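Local coordinates for endolysin (Clostridium phage phiCD27, PDB 3QAY), which probably cleaves the amide bond between N-acetylmuramic acid and L-alanine in the cell wall of Clostridium difficile, using a zinc-dependent amidase domain, at residues 168-171 / 172-176. Residues are numbered along the deposited sequence; the frame is centred on the assembly and turned at random.
Sequences KLIV and EGVLN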
loop_
_atom_site.group_PDB
_atom_site.type_symbol
_atom_site.label_atom_id
_atom_site.label_comp_id
_atom_site.label_asym_id
_atom_site.label_seq_id
_atom_site.Cartn_x
_atom_site.Cartn_y
_atom_site.Cartn_z
ATOM N N LYS A 168 -6.094 6.785 -8.227
ATOM C CA LYS A 168 -5.939 8.182 -8.632
ATOM C C LYS A 168 -5.577 9.072 -7.447
ATOM O O LYS A 168 -4.740 9.964 -7.580
ATOM C CB LYS A 168 -7.205 8.693 -9.320
ATOM C CG LYS A 168 -7.082 10.091 -9.938
ATOM C CD LYS A 168 -8.366 10.486 -10.687
ATOM C CE LYS A 168 -8.277 11.907 -11.270
ATOM N NZ LYS A 168 -9.586 12.636 -11.194
ATOM N N LEU A 169 -6.194 8.823 -6.292
ATOM C CA LEU A 169 -5.940 9.637 -5.095
ATOM C C LEU A 169 -4.515 9.431 -4.578
ATOM O O LEU A 169 -3.832 10.389 -4.209
ATOM C CB LEU A 169 -6.963 9.328 -3.997
ATOM C CG LEU A 169 -8.401 9.797 -4.259
ATOM C CD1 LEU A 169 -9.339 9.348 -3.135
ATOM C CD2 LEU A 169 -8.444 11.312 -4.417
ATOM N N ILE A 170 -4.067 8.181 -4.583
ATOM C CA ILE A 170 -2.709 7.845 -4.168
ATOM C C ILE A 170 -1.682 8.447 -5.113
ATOM O O ILE A 170 -0.679 8.995 -4.671
ATOM C CB ILE A 170 -2.483 6.324 -4.136
ATOM C CG1 ILE A 170 -3.317 5.682 -3.021
ATOM C CG2 ILE A 170 -0.995 6.020 -3.960
ATOM C CD1 ILE A 170 -3.265 4.160 -2.986
ATOM N N VAL A 171 -1.934 8.334 -6.412
ATOM C CA VAL A 171 -1.017 8.852 -7.423
ATOM C C VAL A 171 -0.944 10.387 -7.379
ATOM O O VAL A 171 0.146 10.965 -7.404
ATOM C CB VAL A 171 -1.413 8.372 -8.832
ATOM C CG1 VAL A 171 -0.519 9.009 -9.897
ATOM C CG2 VAL A 171 -1.337 6.852 -8.906
ATOM N N GLU A 172 -2.098 11.045 -7.296
ATOM C CA GLU A 172 -2.126 12.506 -7.159
ATOM C C GLU A 172 -1.309 12.957 -5.952
ATOM O O GLU A 172 -0.557 13.937 -6.030
ATOM C CB GLU A 172 -3.560 13.028 -7.053
ATOM C CG GLU A 172 -4.315 13.009 -8.370
ATOM C CD GLU A 172 -5.658 13.719 -8.303
ATOM O OE1 GLU A 172 -6.206 13.894 -7.192
ATOM O OE2 GLU A 172 -6.168 14.100 -9.374
ATOM N N GLY A 173 -1.456 12.231 -4.844
ATOM C CA GLY A 173 -0.708 12.499 -3.624
ATOM C C GLY A 173 0.787 12.341 -3.800
ATOM O O GLY A 173 1.548 13.246 -3.484
ATOM N N VAL A 174 1.214 11.188 -4.304
ATOM C CA VAL A 174 2.649 10.924 -4.494
ATOM C C VAL A 174 3.266 11.936 -5.465
ATOM O O VAL A 174 4.322 12.511 -5.190
ATOM C CB VAL A 174 2.893 9.479 -4.976
ATOM C CG1 VAL A 174 4.333 9.281 -5.424
ATOM C CG2 VAL A 174 2.527 8.487 -3.869
ATOM N N LEU A 175 2.578 12.181 -6.574
ATOM C CA LEU A 175 3.106 13.041 -7.627
ATOM C C LEU A 175 2.910 14.535 -7.358
ATOM O O LEU A 175 3.506 15.369 -8.048
ATOM C CB LEU A 175 2.486 12.663 -8.975
ATOM C CG LEU A 175 2.776 11.241 -9.465
ATOM C CD1 LEU A 175 2.117 11.016 -10.823
ATOM C CD2 LEU A 175 4.283 10.962 -9.532
ATOM N N ASN A 176 2.095 14.871 -6.358
ATOM C CA ASN A 176 1.806 16.272 -6.004
ATOM C C ASN A 176 1.250 17.057 -7.184
ATOM O O ASN A 176 1.721 18.143 -7.509
ATOM C CB ASN A 176 3.045 16.976 -5.423
ATOM C CG ASN A 176 2.699 18.274 -4.676
ATOM O OD1 ASN A 176 1.533 18.599 -4.466
ATOM N ND2 ASN A 176 3.724 19.012 -4.273
HETATM O O HOH W 1 -8.910 11.908 -7.974
#
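Val171 and Leu175, one helical turn apart, run alongside each other off the same flank of the helix, with Val171 CG1 only 3.4 Å from Leu175 CD1, tighter than a usual carbon contact. With chi1 at 175°, Val171 CG1 sits trans to N, which turns this methyl along the helix toward Leu175. The i to i+4 hydrogen bond from Leu175 N to Val171 O is short, 2.8 Å, with an N-H...O angle of 164°. Val171 also packs on Leu38 and Phe42 of helix 27-44, while Val174 meets Tyr108 and Ile112 of helix 103-116.

The Lys168–Glu172 side is looser. Their side chains cross, the Lys168 CE methylene coming 3.6 Å from Glu172 OE2, but NZ stays 4.1 Å from that oxygen, too far for a salt bridge. A water joins Lys168 NZ to Glu172 OE1 through two weak bonds of 3.4 Å. Firmer partners hold the carboxylate: Lys115 forms a salt bridge with OE1, and the Ile179 backbone N donates to OE2.

Asn176 has positive phi (56°). The next residue's N bonds to Glu172 O, enclosing the weak Asn176 N to Gly173 O bond (3.3 Å): a Schellman motif ending the last helix of the amidase alpha/beta fold.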